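Local coordinates for protein 5-Carboxyvanillate Decarboxylase (Novosphingobium aromaticivorans, PDB 4QRN) that probably decarboxylates 5-carboxyvanillate, as a metal-dependent enzyme of the amidohydrolase family, and here holds manganese with a nitrobenzoic acid inhibitor, at residues I148-V153 and F174-N180; P206-P211 and Q258-H263; E328-M332 and K369-L373. All blocks are in the same frame, centred on the assembly; numbering follows the deposited sequence.

Contact 1: residues I148-V153 and F174-N180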
loop_
_atom_site.group_PDB
_atom_site.type_symbol
_atom_site.label_atom_id
_atom_site.label_comp_id
_atom_site.label_asym_id
_atom_site.label_seq_id
_atom_site.Cartn_x
_atom_site.Cartn_y
_atom_site.Cartn_z
ATOM N N ILE A 148 18.820 -18.532 -14.744
ATOM C CA ILE A 148 19.711 -18.006 -13.727
ATOM C C ILE A 148 19.035 -18.259 -12.394
ATOM O O ILE A 148 17.824 -18.068 -12.286
ATOM C CB ILE A 148 19.908 -16.479 -13.926
ATOM C CG1 ILE A 148 20.503 -16.201 -15.310
ATOM C CG2 ILE A 148 20.768 -15.879 -12.810
ATOM C CD1 ILE A 148 20.180 -14.807 -15.841
ATOM N N GLY A 149 19.779 -18.677 -11.379
ATOM C CA GLY A 149 19.149 -19.036 -10.129
ATOM C C GLY A 149 19.348 -18.069 -8.979
ATOM O O GLY A 149 20.436 -17.490 -8.792
ATOM N N MET A 150 18.296 -17.962 -8.158
ATOM C CA MET A 150 18.336 -17.357 -6.826
ATOM C C MET A 150 18.067 -18.492 -5.838
ATOM O O MET A 150 17.147 -19.281 -6.030
ATOM C CB MET A 150 17.265 -16.270 -6.684
ATOM C CG MET A 150 17.479 -15.086 -7.625
ATOM S SD MET A 150 18.837 -14.002 -7.159
ATOM C CE MET A 150 17.987 -12.864 -6.059
ATOM N N GLY A 151 18.854 -18.566 -4.776
ATOM C CA GLY A 151 18.645 -19.610 -3.793
ATOM C C GLY A 151 17.459 -19.355 -2.887
ATOM O O GLY A 151 17.027 -18.207 -2.685
ATOM N N THR A 152 16.967 -20.453 -2.309
ATOM C CA THR A 152 15.953 -20.420 -1.262
ATOM C C THR A 152 16.590 -20.820 0.061
ATOM O O THR A 152 17.522 -21.642 0.079
ATOM C CB THR A 152 14.745 -21.346 -1.635
ATOM O OG1 THR A 152 13.544 -20.874 -1.030
ATOM C CG2 THR A 152 14.950 -22.801 -1.246
ATOM N N VAL A 153 16.122 -20.227 1.152
ATOM C CA VAL A 153 16.704 -20.504 2.455
ATOM C C VAL A 153 15.597 -20.794 3.481
ATOM O O VAL A 153 14.417 -20.874 3.151
ATOM C CB VAL A 153 17.691 -19.384 2.919
ATOM C CG1 VAL A 153 18.854 -19.250 1.932
ATOM C CG2 VAL A 153 16.986 -18.040 3.130
ATOM N N PHE A 174 24.520 -19.469 -8.144
ATOM C CA PHE A 174 23.393 -18.577 -7.944
ATOM C C PHE A 174 23.862 -17.143 -7.790
ATOM O O PHE A 174 25.018 -16.874 -7.438
ATOM C CB PHE A 174 22.609 -18.981 -6.707
ATOM C CG PHE A 174 21.892 -20.311 -6.811
ATOM C CD1 PHE A 174 21.718 -20.986 -8.021
ATOM C CD2 PHE A 174 21.363 -20.866 -5.661
ATOM C CE1 PHE A 174 21.022 -22.184 -8.072
ATOM C CE2 PHE A 174 20.661 -22.071 -5.700
ATOM C CZ PHE A 174 20.506 -22.738 -6.914
ATOM N N LYS A 175 22.939 -16.214 -8.033
ATOM C CA LYS A 175 23.260 -14.782 -8.072
ATOM C C LYS A 175 22.751 -14.025 -6.859
ATOM O O LYS A 175 23.005 -12.831 -6.715
ATOM C CB LYS A 175 22.723 -14.181 -9.373
ATOM C CG LYS A 175 23.375 -14.787 -10.603
ATOM C CD LYS A 175 24.879 -14.583 -10.654
ATOM C CE LYS A 175 25.446 -15.086 -11.966
ATOM N NZ LYS A 175 26.887 -14.757 -12.052
ATOM N N GLY A 176 22.081 -14.715 -5.941
ATOM C CA GLY A 176 21.538 -14.104 -4.735
ATOM C C GLY A 176 20.518 -15.059 -4.178
ATOM O O GLY A 176 20.517 -16.243 -4.541
ATOM N N ILE A 177 19.663 -14.549 -3.290
ATOM C CA ILE A 177 18.613 -15.363 -2.692
ATOM C C ILE A 177 17.308 -14.568 -2.714
ATOM O O ILE A 177 17.291 -13.331 -2.707
ATOM C CB ILE A 177 18.894 -15.872 -1.237
ATOM C CG1 ILE A 177 19.052 -14.687 -0.264
ATOM C CG2 ILE A 177 20.101 -16.822 -1.231
ATOM C CD1 ILE A 177 18.978 -15.082 1.178
ATOM N N GLN A 178 16.218 -15.338 -2.735
ATOM C CA GLN A 178 14.884 -14.785 -2.535
ATOM C C GLN A 178 14.354 -15.262 -1.200
ATOM O O GLN A 178 14.351 -16.462 -0.926
ATOM C CB GLN A 178 13.946 -15.249 -3.660
ATOM C CG GLN A 178 12.497 -14.791 -3.429
ATOM C CD GLN A 178 11.618 -15.117 -4.605
ATOM O OE1 GLN A 178 11.776 -14.540 -5.683
ATOM N NE2 GLN A 178 10.682 -16.053 -4.412
ATOM N N ILE A 179 13.900 -14.320 -0.365
ATOM C CA ILE A 179 13.190 -14.651 0.861
ATOM C C ILE A 179 11.756 -14.180 0.660
ATOM O O ILE A 179 11.506 -13.050 0.219
ATOM C CB ILE A 179 13.845 -14.009 2.104
ATOM C CG1 ILE A 179 15.224 -14.648 2.334
ATOM C CG2 ILE A 179 12.930 -14.171 3.348
ATOM C CD1 ILE A 179 15.986 -14.098 3.544
ATOM N N ASN A 180 10.814 -15.068 0.960
ATOM C CA ASN A 180 9.389 -14.852 0.739
ATOM C C ASN A 180 8.790 -14.166 1.941
ATOM O O ASN A 180 7.968 -14.719 2.676
ATOM C CB ASN A 180 8.763 -16.203 0.430
ATOM C CG ASN A 180 9.461 -16.853 -0.702
ATOM O OD1 ASN A 180 9.403 -16.333 -1.818
ATOM N ND2 ASN A 180 10.188 -17.953 -0.433
HETATM O O HOH W 1 12.126 -18.929 -2.395
HETATM O O HOH W 2 14.063 -18.244 1.164
#
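Gly151 and Ile177 bridge backbone to backbone at the junction between the three-stranded and five-stranded parallel sheets of the barrel, where 148-153 and 174-180 are the two arms of a β-α-β unit connected through helix 158-170. Lys175 N donates to Gly149 O (2.9 Å), Gly151 N to Gly176 O, and Gln178 N to Gly151 O (3.0 Å).

The tight half surrounds the glycines. With no side chain at Gly149 or Gly151, the Phe174 ring settles directly on the main chain, its CD2 3.5 Å from Gly151 CA and Met150 C over one of its faces; helix 122-142 also packs on this ring. Met150 folds back at chi2 (-73°) and chi3 (-88°), which carries SD over Gly176 and brings CE to 3.5 Å from Ile177 O.

Beyond Gly151 the chains spread and the packing thins. Val153 CG2 still rests on Ile179 CG1 at 3.9 Å, but water takes over the polar links: one molecule accepts from Val153 N and donates to Gln178 O. Here the contact nears the active site, the nearest side-chain atom of Gln178 about 6 Å from the manganese and its NE2 donating to Asn180 OD1. A second water joins the two segments, 2.8 Å from Thr152 OG1 while accepting from Asn180 ND2 at 2.9 Å.

Contact 2: residues P206-P211 and Q258-H263. With MN (manganese (II) ion), chain E; 1DF (4-hydroxy-3-methoxy-5-nitrobenzoic acid), chain F.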
loop_
_atom_site.group_PDB
_atom_site.type_symbol
_atom_site.label_atom_id
_atom_site.label_comp_id
_atom_site.label_asym_id
_atom_site.label_seq_id
_atom_site.Cartn_x
_atom_site.Cartn_y
_atom_site.Cartn_z
ATOM N N PRO A 206 22.605 -9.628 -3.884
ATOM C CA PRO A 206 21.341 -9.014 -3.474
ATOM C C PRO A 206 20.395 -10.009 -2.845
ATOM O O PRO A 206 20.411 -11.216 -3.137
ATOM C CB PRO A 206 20.757 -8.523 -4.801
ATOM C CG PRO A 206 21.311 -9.513 -5.809
ATOM C CD PRO A 206 22.697 -9.793 -5.348
ATOM N N LEU A 207 19.536 -9.455 -1.997
ATOM C CA LEU A 207 18.391 -10.138 -1.437
ATOM C C LEU A 207 17.149 -9.678 -2.166
ATOM O O LEU A 207 16.882 -8.468 -2.194
ATOM C CB LEU A 207 18.256 -9.752 0.035
ATOM C CG LEU A 207 16.961 -10.195 0.709
ATOM C CD1 LEU A 207 16.788 -11.736 0.689
ATOM C CD2 LEU A 207 16.912 -9.672 2.129
ATOM N N TYR A 208 16.369 -10.597 -2.731
ATOM C CA TYR A 208 15.052 -10.258 -3.281
ATOM C C TYR A 208 14.015 -10.607 -2.204
ATOM O O TYR A 208 13.900 -11.780 -1.817
ATOM C CB TYR A 208 14.824 -11.060 -4.570
ATOM C CG TYR A 208 13.789 -10.461 -5.519
ATOM C CD1 TYR A 208 12.444 -10.349 -5.173
ATOM C CD2 TYR A 208 14.165 -9.995 -6.769
ATOM C CE1 TYR A 208 11.509 -9.794 -6.055
ATOM C CE2 TYR A 208 13.242 -9.470 -7.661
ATOM C CZ TYR A 208 11.915 -9.378 -7.302
ATOM O OH TYR A 208 11.019 -8.841 -8.198
ATOM N N ILE A 209 13.301 -9.602 -1.689
ATOM C CA ILE A 209 12.210 -9.886 -0.752
ATOM C C ILE A 209 10.951 -9.978 -1.592
ATOM O O ILE A 209 10.428 -8.972 -2.079
ATOM C CB ILE A 209 12.067 -8.861 0.369
ATOM C CG1 ILE A 209 13.360 -8.773 1.168
ATOM C CG2 ILE A 209 10.910 -9.299 1.293
ATOM C CD1 ILE A 209 13.333 -7.769 2.314
ATOM N N HIS A 210 10.514 -11.213 -1.814
ATOM C CA HIS A 210 9.326 -11.512 -2.591
ATOM C C HIS A 210 8.119 -11.574 -1.653
ATOM O O HIS A 210 8.270 -11.913 -0.476
ATOM C CB HIS A 210 9.532 -12.883 -3.243
ATOM C CG HIS A 210 8.449 -13.259 -4.204
ATOM N ND1 HIS A 210 7.259 -13.810 -3.802
ATOM C CD2 HIS A 210 8.376 -13.135 -5.553
ATOM C CE1 HIS A 210 6.489 -13.992 -4.871
ATOM N NE2 HIS A 210 7.153 -13.615 -5.952
ATOM N N PRO A 211 6.900 -11.308 -2.148
ATOM C CA PRO A 211 5.757 -11.374 -1.238
ATOM C C PRO A 211 5.468 -12.774 -0.720
ATOM O O PRO A 211 5.874 -13.817 -1.250
ATOM C CB PRO A 211 4.586 -10.903 -2.105
ATOM C CG PRO A 211 5.193 -10.035 -3.159
ATOM C CD PRO A 211 6.542 -10.700 -3.448
ATOM N N GLN A 258 22.179 -4.634 -1.139
ATOM C CA GLN A 258 21.116 -4.291 -2.069
ATOM C C GLN A 258 19.927 -5.209 -1.803
ATOM O O GLN A 258 20.082 -6.429 -1.767
ATOM C CB GLN A 258 21.565 -4.468 -3.524
ATOM C CG GLN A 258 22.802 -3.637 -3.867
ATOM C CD GLN A 258 22.538 -2.144 -3.749
ATOM O OE1 GLN A 258 21.594 -1.634 -4.348
ATOM N NE2 GLN A 258 23.337 -1.441 -2.935
ATOM N N ILE A 259 18.748 -4.601 -1.630
ATOM C CA ILE A 259 17.498 -5.343 -1.523
ATOM C C ILE A 259 16.635 -5.014 -2.726
ATOM O O ILE A 259 16.386 -3.842 -3.028
ATOM C CB ILE A 259 16.740 -5.074 -0.209
ATOM C CG1 ILE A 259 17.614 -5.484 0.983
ATOM C CG2 ILE A 259 15.387 -5.835 -0.236
ATOM C CD1 ILE A 259 16.955 -5.277 2.365
ATOM N N MET A 260 16.189 -6.067 -3.413
ATOM C CA MET A 260 15.272 -5.983 -4.543
ATOM C C MET A 260 13.856 -6.314 -4.108
ATOM O O MET A 260 13.659 -7.231 -3.318
ATOM C CB MET A 260 15.701 -7.007 -5.602
ATOM C CG MET A 260 17.063 -6.782 -6.200
ATOM S SD MET A 260 17.599 -8.220 -7.150
ATOM C CE MET A 260 19.049 -7.553 -7.919
ATOM N N VAL A 261 12.895 -5.570 -4.645
ATOM C CA VAL A 261 11.486 -5.922 -4.514
ATOM C C VAL A 261 10.819 -5.746 -5.869
ATOM O O VAL A 261 11.277 -4.976 -6.728
ATOM C CB VAL A 261 10.747 -5.096 -3.448
ATOM C CG1 VAL A 261 11.223 -5.454 -2.044
ATOM C CG2 VAL A 261 10.904 -3.606 -3.718
ATOM N N GLY A 262 9.743 -6.491 -6.053
ATOM C CA GLY A 262 8.953 -6.461 -7.262
ATOM C C GLY A 262 7.779 -5.506 -7.181
ATOM O O GLY A 262 7.698 -4.620 -6.325
ATOM N N HIS A 263 6.871 -5.668 -8.152
ATOM C CA HIS A 263 5.567 -5.019 -8.114
ATOM C C HIS A 263 5.722 -3.516 -7.935
ATOM O O HIS A 263 4.971 -2.871 -7.208
ATOM C CB HIS A 263 4.660 -5.691 -7.060
ATOM C CG HIS A 263 4.798 -7.178 -7.104
ATOM N ND1 HIS A 263 5.551 -7.868 -6.181
ATOM C CD2 HIS A 263 4.452 -8.080 -8.061
ATOM C CE1 HIS A 263 5.605 -9.143 -6.537
ATOM N NE2 HIS A 263 4.950 -9.297 -7.675
HETATM MN MN MN E . 6.223 -13.411 -7.967
HETATM C C1 1DF F . 0.853 -14.884 -7.275
HETATM C CO1 1DF F . 1.525 -13.779 -7.715
HETATM C CO2 1DF F . 1.552 -15.867 -6.539
HETATM C CM1 1DF F . 2.939 -13.756 -7.473
HETATM C CM2 1DF F . 2.930 -15.863 -6.459
HETATM O OM 1DF F . 3.658 -16.816 -5.803
HETATM C CZ 1DF F . 3.680 -14.852 -7.042
HETATM C CC 1DF F . -0.607 -15.051 -7.478
HETATM C CV 1DF F . 2.940 -17.720 -4.962
HETATM O O1 1DF F . -1.140 -14.495 -8.526
HETATM O O2 1DF F . -1.247 -15.723 -6.662
HETATM O O3 1DF F . 4.977 -14.905 -7.132
HETATM N N 1DF F . 3.546 -12.380 -7.498
HETATM O O11 1DF F . 4.686 -12.177 -7.187
HETATM O O22 1DF F . 2.765 -11.410 -7.704
HETATM O O HOH W 3 8.688 -8.154 -4.067
HETATM O O HOH W 4 7.704 -14.772 -8.833
#
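Tyr208 lays its ring across Met260, with CD2 3.6 Å from Met260 CB and Met260 O over one ring face. The swing of CG away from the backbone N (chi1 -158°) places it there. The extended Met260 chain carries SD obliquely past the ring in a Met-aromatic contact, and CE continues to Pro206 CG at 3.7 Å, the two side chains lying alongside and pointing the same way. Leu207 and Ile259 point to the other side of the sheet, while Ile209 CD1 meets Ile259 CG2 at 3.8 Å.

The backbones pair in parallel register through Leu207 N to Gln258 O, Met260 N to Leu207 O and Ile209 N to Met260 O. Past these a water spans the two chains, donating to Ile209 O and accepting from Gly262 N.

The strands then open into the active site. His210 NE2 binds manganese at 2.2 Å, and its ND1 donates to Pro211 O, which, together with the metal bond, helps set the rotation of the ring; Glu41 and Asp336 also bind the metal. His263 ND1 is hydrogen-bonded to Glu266 and NE2 to Asp336; NE2 also gives a weak, bent bond (2.9 Å, 124°) to the inhibitor nitro oxygen O11, itself a metal ligand, while Pro211 CG sits 3.5 Å from His263 CE1. Tyr208 OH is hydrogen-bonded to Glu41, a second-shell hold on a metal ligand.

Strand 177-179 flanks this pair beyond 207-209 and strand 306-309 beyond 259-261, with helix 233-248 packed on Ile209, Pro211 and Val261.

Contact 3: residues E328-M332 and K369-L373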
loop_
_atom_site.group_PDB
_atom_site.type_symbol
_atom_site.label_atom_id
_atom_site.label_comp_id
_atom_site.label_asym_id
_atom_site.label_seq_id
_atom_site.Cartn_x
_atom_site.Cartn_y
_atom_site.Cartn_z
ATOM N N GLU A 328 16.635 5.635 -13.343
ATOM C CA GLU A 328 16.378 4.636 -14.376
ATOM C C GLU A 328 17.330 3.444 -14.329
ATOM O O GLU A 328 17.016 2.412 -14.916
ATOM C CB GLU A 328 16.390 5.259 -15.756
ATOM C CG GLU A 328 17.744 5.720 -16.180
ATOM C CD GLU A 328 17.782 6.185 -17.620
ATOM O OE1 GLU A 328 16.707 6.455 -18.196
ATOM O OE2 GLU A 328 18.885 6.278 -18.194
ATOM N N ASP A 329 18.450 3.551 -13.624
ATOM C CA ASP A 329 19.353 2.420 -13.471
ATOM C C ASP A 329 18.867 1.412 -12.442
ATOM O O ASP A 329 19.506 0.372 -12.295
ATOM C CB ASP A 329 20.755 2.871 -13.016
ATOM C CG ASP A 329 21.515 3.659 -14.035
ATOM O OD1 ASP A 329 21.058 3.803 -15.178
ATOM O OD2 ASP A 329 22.624 4.112 -13.666
ATOM N N ARG A 330 17.788 1.721 -11.713
ATOM C CA ARG A 330 17.419 0.938 -10.535
ATOM C C ARG A 330 16.067 0.253 -10.694
ATOM O O ARG A 330 15.529 -0.266 -9.715
ATOM C CB ARG A 330 17.458 1.808 -9.278
ATOM C CG ARG A 330 18.829 2.417 -9.046
ATOM C CD ARG A 330 18.941 3.067 -7.669
ATOM N NE ARG A 330 19.020 2.094 -6.581
ATOM C CZ ARG A 330 20.127 1.458 -6.210
ATOM N NH1 ARG A 330 21.274 1.685 -6.841
ATOM N NH2 ARG A 330 20.094 0.602 -5.212
ATOM N N VAL A 331 15.543 0.217 -11.923
ATOM C CA VAL A 331 14.236 -0.363 -12.230
ATOM C C VAL A 331 14.421 -1.371 -13.362
ATOM O O VAL A 331 14.956 -1.027 -14.425
ATOM C CB VAL A 331 13.221 0.733 -12.629
ATOM C CG1 VAL A 331 11.871 0.126 -12.970
ATOM C CG2 VAL A 331 13.119 1.781 -11.528
ATOM N N MET A 332 13.954 -2.602 -13.139
ATOM C CA MET A 332 14.175 -3.736 -14.037
ATOM C C MET A 332 12.863 -4.373 -14.450
ATOM O O MET A 332 11.897 -4.419 -13.681
ATOM C CB MET A 332 15.013 -4.804 -13.287
ATOM C CG MET A 332 16.438 -4.356 -13.039
ATOM S SD MET A 332 17.352 -5.478 -11.963
ATOM C CE MET A 332 16.686 -5.021 -10.355
ATOM N N LYS A 369 23.878 -5.757 -14.422
ATOM C CA LYS A 369 24.679 -5.136 -13.381
ATOM C C LYS A 369 24.319 -5.678 -11.996
ATOM O O LYS A 369 25.206 -6.156 -11.265
ATOM C CB LYS A 369 24.491 -3.617 -13.400
ATOM C CG LYS A 369 25.211 -2.936 -12.234
ATOM C CD LYS A 369 25.179 -1.435 -12.305
ATOM C CE LYS A 369 25.868 -0.849 -11.084
ATOM N NZ LYS A 369 25.951 0.639 -11.143
ATOM N N TRP A 370 23.048 -5.584 -11.607
ATOM C CA TRP A 370 22.708 -5.839 -10.213
ATOM C C TRP A 370 22.750 -7.314 -9.828
ATOM O O TRP A 370 22.974 -7.636 -8.660
ATOM C CB TRP A 370 21.339 -5.240 -9.874
ATOM C CG TRP A 370 21.313 -3.776 -10.096
ATOM C CD1 TRP A 370 20.526 -3.102 -11.001
ATOM C CD2 TRP A 370 22.128 -2.770 -9.467
ATOM N NE1 TRP A 370 20.788 -1.760 -10.957
ATOM C CE2 TRP A 370 21.762 -1.529 -10.034
ATOM C CE3 TRP A 370 23.096 -2.782 -8.448
ATOM C CZ2 TRP A 370 22.337 -0.328 -9.641
ATOM C CZ3 TRP A 370 23.668 -1.576 -8.061
ATOM C CH2 TRP A 370 23.282 -0.368 -8.662
ATOM N N PHE A 371 22.531 -8.207 -10.801
ATOM C CA PHE A 371 22.671 -9.643 -10.558
ATOM C C PHE A 371 24.068 -10.167 -10.919
ATOM O O PHE A 371 24.351 -11.339 -10.732
ATOM C CB PHE A 371 21.615 -10.440 -11.316
ATOM C CG PHE A 371 20.205 -10.267 -10.799
ATOM C CD1 PHE A 371 19.712 -11.077 -9.793
ATOM C CD2 PHE A 371 19.371 -9.323 -11.378
ATOM C CE1 PHE A 371 18.397 -10.955 -9.374
ATOM C CE2 PHE A 371 18.053 -9.176 -10.954
ATOM C CZ PHE A 371 17.562 -10.015 -9.964
ATOM N N LYS A 372 24.941 -9.309 -11.449
ATOM C CA LYS A 372 26.312 -9.708 -11.853
ATOM C C LYS A 372 26.250 -10.855 -12.829
ATOM O O LYS A 372 26.924 -11.878 -12.639
ATOM C CB LYS A 372 27.202 -10.066 -10.679
ATOM C CG LYS A 372 27.447 -8.907 -9.774
ATOM C CD LYS A 372 28.617 -9.200 -8.849
ATOM C CE LYS A 372 28.836 -8.097 -7.834
ATOM N NZ LYS A 372 27.821 -8.145 -6.756
ATOM N N LEU A 373 25.485 -10.674 -13.899
ATOM C CA LEU A 373 25.310 -11.737 -14.889
ATOM C C LEU A 373 26.502 -11.851 -15.809
ATOM O O LEU A 373 27.282 -10.909 -15.954
ATOM C CB LEU A 373 24.052 -11.495 -15.723
ATOM C CG LEU A 373 22.765 -11.385 -14.905
ATOM C CD1 LEU A 373 21.577 -11.207 -15.837
ATOM C CD2 LEU A 373 22.595 -12.615 -13.993
ATOM O OXT LEU A 373 26.691 -12.907 -16.417
HETATM O O HOH W 5 23.758 2.570 -11.531
#
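Trp370 turns the N-H edge of its indole to the main chain of 328-332, where NE1 donates to Asp329 O at 2.8 Å. The bond is nearly straight (171°) and lies in both the ring plane and the carbonyl plane, and so helps to set the tilt of the indole. Further along the ring, Arg330 comes across at about a right angle, its NH1 3.4 Å from Trp370 CH2 and its guanidinium plane turned 67° from the indole. A bend at chi3 brings the guanidinium here, while NE and NH2 are taken by Val306 O and Gln258 OE1.

These side chains tie the strand at one side of the five-stranded parallel sheet of the amidohydrolase barrel, with the loop just before it, to the closing helix 356-370. That helix ends in a Schellman motif: Lys372 has positive phi, and its N bonds back to Lys369 O.

Met332 enters between the two aromatic residues. Its SD lies at the edge of the indole, 4.1 Å from Trp370 CD1, and approaches Phe371 obliquely at 3.9 Å from CE2, making Met-aromatic contacts with both. Over one face of the indole runs the aliphatic part of Lys369, with CD 4.0 Å above the plane and offset toward the rim. The same lysine is fully extended, and a water spans the gap between its NZ and Asp329 OD2, donating to OD2 at 2.9 Å and accepting from NZ; Asp329 OD1 is salt-bridged to Lys361.

Contact 2 lies deepest, its centre about 5 Å from the chain centre, with the centre of contact 1 at about 9 Å and that of contact 3 at about 14 Å. Contacts 1 and 2 share the five-stranded sheet, where 177-179 pairs with 207-209, and both rest on backbone hydrogen bonds; contact 3 joins the far strand of that sheet to a helix end through side chains. Metal and inhibitor chemistry belongs to contact 2, whereas contact 3 is indole, sulfur and charge, still mainly buried, with Asp329 and Trp370 partly exposed. The C-terminal segment 369-373 reaches both other contacts: Phe371 packs on Met150 and Met260, and Lys372 O accepts from Lys175 NZ. Gln258 and Arg330 connect contacts 2 and 3 directly.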